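Local coordinates for protein H127A/Y244A mutant of alginate lyase AlyC3 in complex with dimannuronate (Psychromonas sp., PDB 7C8F) that belongs to the PL7 alginate lyases, which cleave alginate by beta-elimination, and, as an engineered double mutant, holds a mannuronate disaccharide, at residues A108-K111 with Q117-I120; L67-K72 with L76-R81. One frame throughout, in Å; residues are numbered along the deposited sequence. Where two conformers were deposited one is given.

Contact 1: residues A108-K111 with Q117-I120. With BEM (beta-D-mannopyranuronic acid), chain D.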
loop_
_atom_site.group_PDB
_atom_site.type_symbol
_atom_site.label_atom_id
_atom_site.label_comp_id
_atom_site.label_asym_id
_atom_site.label_seq_id
_atom_site.Cartn_x
_atom_site.Cartn_y
_atom_site.Cartn_z
ATOM N N ALA B 108 15.459 -25.580 27.365
ATOM C CA ALA B 108 14.506 -26.142 28.316
ATOM C C ALA B 108 13.077 -25.711 27.995
ATOM O O ALA B 108 12.152 -26.529 28.049
ATOM C CB ALA B 108 14.891 -25.755 29.745
ATOM N N SER B 109 12.877 -24.434 27.644
ATOM C CA SER B 109 11.544 -23.954 27.278
ATOM C C SER B 109 10.886 -24.855 26.244
ATOM O O SER B 109 9.677 -25.109 26.301
ATOM C CB SER B 109 11.623 -22.529 26.712
ATOM O OG SER B 109 11.995 -21.592 27.697
ATOM N N MET B 110 11.664 -25.293 25.276
ATOM C CA MET B 110 11.187 -26.058 24.163
ATOM C C MET B 110 11.212 -27.607 24.261
ATOM O O MET B 110 10.890 -28.245 23.339
ATOM C CB MET B 110 11.883 -25.581 22.882
ATOM C CG MET B 110 11.836 -24.065 22.689
ATOM S SD MET B 110 12.095 -23.506 20.988
ATOM C CE MET B 110 11.918 -21.738 21.245
ATOM N N LYS B 111 11.594 -28.129 25.411
ATOM C CA LYS B 111 11.705 -29.576 25.701
ATOM C C LYS B 111 10.590 -30.428 25.201
ATOM O O LYS B 111 10.793 -31.474 24.631
ATOM C CB LYS B 111 11.648 -29.813 27.218
ATOM C CG LYS B 111 12.900 -30.082 27.973
ATOM C CD LYS B 111 12.681 -29.916 29.475
ATOM C CE LYS B 111 11.332 -30.403 29.981
ATOM N NZ LYS B 111 11.242 -30.550 31.478
ATOM N N GLN B 117 8.388 -24.698 14.157
ATOM C CA GLN B 117 9.053 -23.402 14.176
ATOM C C GLN B 117 10.058 -23.288 15.321
ATOM O O GLN B 117 11.236 -22.982 15.097
ATOM C CB GLN B 117 7.987 -22.308 14.289
ATOM C CG GLN B 117 8.483 -20.927 13.971
ATOM C CD GLN B 117 7.346 -19.960 13.758
ATOM O OE1 GLN B 117 6.176 -20.343 13.777
ATOM N NE2 GLN B 117 7.681 -18.694 13.556
ATOM N N ASN B 118 9.624 -23.535 16.556
ATOM C CA ASN B 118 10.508 -23.507 17.720
ATOM C C ASN B 118 11.330 -22.216 17.775
ATOM O O ASN B 118 12.562 -22.216 17.739
ATOM C CB ASN B 118 11.375 -24.770 17.803
ATOM C CG ASN B 118 10.642 -25.919 18.473
ATOM O OD1 ASN B 118 9.504 -25.757 18.914
ATOM N ND2 ASN B 118 11.282 -27.074 18.551
ATOM N N GLU B 119 10.599 -21.095 17.886
ATOM C CA GLU B 119 11.173 -19.759 18.005
ATOM C C GLU B 119 10.554 -19.040 19.197
ATOM O O GLU B 119 9.407 -19.303 19.574
ATOM C CB GLU B 119 10.906 -18.912 16.729
ATOM C CG GLU B 119 11.631 -19.448 15.499
ATOM C CD GLU B 119 11.147 -18.870 14.195
ATOM O OE1 GLU B 119 10.333 -17.916 14.200
ATOM O OE2 GLU B 119 11.585 -19.381 13.143
ATOM N N ILE B 120 11.332 -18.136 19.795
ATOM C CA ILE B 120 10.829 -17.121 20.720
ATOM C C ILE B 120 11.119 -15.771 20.084
ATOM O O ILE B 120 12.282 -15.451 19.819
ATOM C CB ILE B 120 11.501 -17.209 22.104
ATOM C CG1 ILE B 120 11.134 -18.523 22.796
ATOM C CG2 ILE B 120 11.081 -15.988 22.975
ATOM C CD1 ILE B 120 12.113 -18.930 23.903
HETATM C C1 BEM D . 3.002 -14.225 12.839
HETATM C C2 BEM D . 3.594 -15.579 13.219
HETATM O O2 BEM D . 2.877 -16.620 12.573
HETATM C C3 BEM D . 5.017 -15.651 12.717
HETATM O O3 BEM D . 5.524 -16.935 12.863
HETATM C C4 BEM D . 4.951 -15.523 11.237
HETATM O O4 BEM D . 6.163 -15.859 10.630
HETATM C C5 BEM D . 4.487 -14.141 10.944
HETATM O O5 BEM D . 3.185 -14.058 11.462
HETATM C C6 BEM D . 4.477 -13.919 9.486
HETATM O O6B BEM D . 3.452 -14.080 8.869
HETATM O O6A BEM D . 5.454 -13.381 9.053
#
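Met-110, just past the short helix 106-109, reaches over the beginning of strand 119-129, and its side chain makes nearly all of this contact. CB aims at residues 117-120 and CG carries the chain onward. The first atom to touch is SD, which lies 3.5 Å from CB of Asn-118 and is equally near that residue's backbone O. Because the chain runs straight through its last torsion (chi3 179°), CE of Met-110 comes to lie on the Asn-118 peptide, 3.6 Å from the backbone C of Asn-118, whose side chain runs the opposite way alongside. The same CE of Met-110 then reaches C of Glu-119 and CG1 of Ile-120, each at 3.7 Å, with CD1 of Ile-120 at 3.9 Å. Phe-246 and Trp-147 also touch Met-110, while the amide of Asn-118 turns to Ser-113 and Glu-149.

A G1 beta bulge, with Asn-118 and Glu-119 both facing Gln-245, starts the strand, and Glu-119 points away from Met-110. NE2 of Gln-117 donates two hydrogen bonds, one to O3 of the chain D mannuronate (2.9 Å, nearly straight at 169°) and one to OE1 of Glu-119 (2.8 Å). The latter oxygen is met from above its carboxylate plane, 63° out. Glu-119 is itself held by salt bridges to Arg-144 and Lys-148.

The two sides therefore work by different chemistry. Methionine packing is directionless and simply fills the inner side, whereas the doubly engaged Gln-117 amide is probably held in its rotation, its nitrogen presented to the sugar and Glu-119 probably acting as the second-shell residue that positions it.

Contact 2: residues L67-K72 with L76-R81. With BEM (beta-D-mannopyranuronic acid), chain C.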
loop_
_atom_site.group_PDB
_atom_site.type_symbol
_atom_site.label_atom_id
_atom_site.label_comp_id
_atom_site.label_asym_id
_atom_site.label_seq_id
_atom_site.Cartn_x
_atom_site.Cartn_y
_atom_site.Cartn_z
ATOM N N LEU B 67 14.185 -6.113 33.399
ATOM C CA LEU B 67 12.765 -6.201 33.100
ATOM C C LEU B 67 12.486 -7.589 32.545
ATOM O O LEU B 67 13.048 -7.978 31.506
ATOM C CB LEU B 67 12.383 -5.116 32.096
ATOM C CG LEU B 67 10.917 -5.073 31.668
ATOM C CD1 LEU B 67 9.991 -4.906 32.886
ATOM C CD2 LEU B 67 10.699 -3.948 30.658
ATOM N N VAL B 68 11.639 -8.348 33.229
ATOM C CA VAL B 68 11.408 -9.756 32.931
ATOM C C VAL B 68 10.053 -9.923 32.266
ATOM O O VAL B 68 9.037 -9.450 32.787
ATOM C CB VAL B 68 11.489 -10.614 34.203
ATOM C CG1 VAL B 68 11.190 -12.075 33.873
ATOM C CG2 VAL B 68 12.857 -10.437 34.848
ATOM N N PHE B 69 10.041 -10.584 31.108
ATOM C CA PHE B 69 8.822 -11.017 30.442
ATOM C C PHE B 69 8.792 -12.538 30.404
ATOM O O PHE B 69 9.764 -13.168 29.971
ATOM C CB PHE B 69 8.766 -10.534 28.984
ATOM C CG PHE B 69 8.764 -9.042 28.806
ATOM C CD1 PHE B 69 9.950 -8.316 28.822
ATOM C CD2 PHE B 69 7.577 -8.372 28.542
ATOM C CE1 PHE B 69 9.959 -6.949 28.612
ATOM C CE2 PHE B 69 7.577 -7.002 28.333
ATOM C CZ PHE B 69 8.759 -6.287 28.362
ATOM N N LYS B 70 7.664 -13.130 30.782
ATOM C CA LYS B 70 7.446 -14.562 30.641
ATOM C C LYS B 70 6.089 -14.823 30.006
ATOM O O LYS B 70 5.163 -14.017 30.131
ATOM C CB LYS B 70 7.482 -15.247 32.018
ATOM C CG LYS B 70 8.802 -15.049 32.757
ATOM C CD LYS B 70 8.713 -15.465 34.229
ATOM C CE LYS B 70 9.167 -16.890 34.445
ATOM N NZ LYS B 70 9.167 -17.228 35.899
ATOM N N MET B 71 5.967 -15.961 29.331
ATOM C CA MET B 71 4.674 -16.429 28.856
ATOM C C MET B 71 4.747 -17.914 28.539
ATOM O O MET B 71 5.762 -18.400 28.027
ATOM C CB MET B 71 4.216 -15.662 27.606
ATOM C CG MET B 71 2.812 -16.033 27.104
ATOM S SD MET B 71 1.535 -16.021 28.387
ATOM C CE MET B 71 1.746 -14.381 29.091
ATOM N N LYS B 72 3.668 -18.620 28.790
ATOM C CA LYS B 72 3.540 -20.027 28.437
ATOM C C LYS B 72 2.518 -20.246 27.349
ATOM O O LYS B 72 1.630 -19.471 27.167
ATOM C CB LYS B 72 3.227 -20.899 29.661
ATOM C CG LYS B 72 1.928 -20.622 30.351
ATOM C CD LYS B 72 1.546 -21.795 31.252
ATOM C CE LYS B 72 0.341 -21.483 32.110
ATOM N NZ LYS B 72 -0.237 -22.670 32.826
ATOM N N LEU B 76 0.915 -17.528 22.486
ATOM C CA LEU B 76 0.614 -16.503 23.469
ATOM C C LEU B 76 1.783 -15.524 23.571
ATOM O O LEU B 76 2.915 -15.823 23.177
ATOM C CB LEU B 76 0.266 -17.118 24.830
ATOM C CG LEU B 76 -1.018 -17.961 24.870
ATOM C CD1 LEU B 76 -1.455 -18.245 26.308
ATOM C CD2 LEU B 76 -2.148 -17.276 24.107
ATOM N N ARG B 77 1.493 -14.330 24.076
ATOM C CA ARG B 77 2.498 -13.278 24.025
ATOM C C ARG B 77 2.412 -12.393 25.254
ATOM O O ARG B 77 1.426 -12.401 25.999
ATOM C CB ARG B 77 2.410 -12.469 22.719
ATOM C CG ARG B 77 1.005 -12.111 22.264
ATOM C CD ARG B 77 0.921 -11.937 20.737
ATOM N NE ARG B 77 2.111 -11.309 20.163
ATOM C CZ ARG B 77 2.824 -11.823 19.164
ATOM N NH1 ARG B 77 2.459 -12.973 18.610
ATOM N NH2 ARG B 77 3.897 -11.185 18.709
ATOM N N ASN B 78 3.471 -11.610 25.442
ATOM C CA ASN B 78 3.590 -10.699 26.573
ATOM C C ASN B 78 4.570 -9.610 26.132
ATOM O O ASN B 78 5.785 -9.830 26.141
ATOM C CB ASN B 78 4.091 -11.451 27.795
ATOM C CG ASN B 78 4.353 -10.540 28.971
ATOM O OD1 ASN B 78 4.032 -9.353 28.938
ATOM N ND2 ASN B 78 4.931 -11.099 30.036
ATOM N N GLU B 79 4.041 -8.462 25.721
ATOM C CA GLU B 79 4.861 -7.481 25.036
ATOM C C GLU B 79 4.476 -6.067 25.419
ATOM O O GLU B 79 3.292 -5.753 25.588
ATOM C CB GLU B 79 4.686 -7.581 23.509
ATOM C CG GLU B 79 5.203 -8.882 22.909
ATOM C CD GLU B 79 4.685 -9.121 21.507
ATOM O OE1 GLU B 79 3.467 -8.939 21.262
ATOM O OE2 GLU B 79 5.508 -9.487 20.647
ATOM N N VAL B 80 5.480 -5.209 25.533
ATOM C CA VAL B 80 5.262 -3.767 25.537
ATOM C C VAL B 80 5.148 -3.308 24.088
ATOM O O VAL B 80 5.996 -3.646 23.251
ATOM C CB VAL B 80 6.416 -3.056 26.261
ATOM C CG1 VAL B 80 6.446 -1.584 25.924
ATOM C CG2 VAL B 80 6.305 -3.248 27.780
ATOM N N ARG B 81 4.095 -2.549 23.786
ATOM C CA ARG B 81 3.772 -2.087 22.438
ATOM C C ARG B 81 3.917 -0.572 22.440
ATOM O O ARG B 81 3.125 0.126 23.084
ATOM C CB ARG B 81 2.360 -2.530 22.036
ATOM C CG ARG B 81 1.968 -2.272 20.576
ATOM C CD ARG B 81 1.406 -0.862 20.342
ATOM N NE ARG B 81 0.559 -0.822 19.141
ATOM C CZ ARG B 81 0.636 0.071 18.160
ATOM N NH1 ARG B 81 -0.220 -0.002 17.133
ATOM N NH2 ARG B 81 1.513 1.072 18.203
HETATM C C1 BEM C . -0.785 -11.226 14.480
HETATM C C2 BEM C . -0.909 -11.484 12.989
HETATM O O2 BEM C . -0.351 -10.405 12.262
HETATM C C3 BEM C . -0.239 -12.785 12.631
HETATM O O3 BEM C . -0.228 -12.962 11.249
HETATM C C4 BEM C . 1.176 -12.860 13.184
HETATM O O4 BEM C . 1.609 -14.213 13.094
HETATM C C5 BEM C . 1.193 -12.466 14.643
HETATM O O5 BEM C . 0.549 -11.240 14.893
HETATM C C6 BEM C . 2.615 -12.303 15.004
HETATM O O6B BEM C . 3.090 -11.169 15.005
HETATM O O6A BEM C . 3.210 -13.266 15.458
HETATM O O1 BEM C . -1.259 -9.936 14.816
#
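Asn-78 crosses to the facing strand, where its ND2 gives a hydrogen bond of 2.9 Å to O of Lys-70. With CG anti to the backbone N (chi1 175°), its amide lies beside Phe-69, whose ring edge meets Asn-78 CG. OD1 of Asn-78 is buried here without a polar partner. Further along, CG of Met-71 rests 3.6 Å from CB of Leu-76.

Outside this shell, Phe-58 and Phe-255 meet the Phe-69 ring. The strands run roughly antiparallel, at 154°, but belong to different sheets of the beta sandwich, joined by a tight beta-arch and packed through side chains.

Arg-77 and Glu-79 point away from this interior. NE and NH2 of Arg-77 each take one oxygen of Glu-79, NE lying 2.9 Å from OE1. A hydrogen bond of 3.3 Å, bent to 141°, runs from NH1 of Arg-77 to O6A of the chain C mannuronate. A leucine in place of Arg-77 would probably cost O6A its bond from the guanidinium and leave Glu-79 with Lys-239 but without this mate. The salt bridge probably holds the guanidinium toward the sugar carboxylate, whose negative charge it is likely to offset.

How the contacts relate
One disaccharide ties contact 1 and contact 2 together: C1 of the chain D mannuronate is bonded to O4 of the chain C unit, so Gln-117 and Arg-77 hold successive sugars. The contacts do not touch. Their centres are about 15 Å apart and their nearest atoms about 7 Å. Both reach the same antiparallel sheet, in which strands 77-82 and 119-129 each pair with 235-240 and 242-245. In each, residues at the start of a strand pack inward on one side and face the glycan on the other, an acidic residue steadying the ligand-binding one. Lys-170 hydrogen-bonds to both sugars; Tyr-189 and His-140 add to the chain D unit, Gln-124 and Pro-139 to the chain C unit.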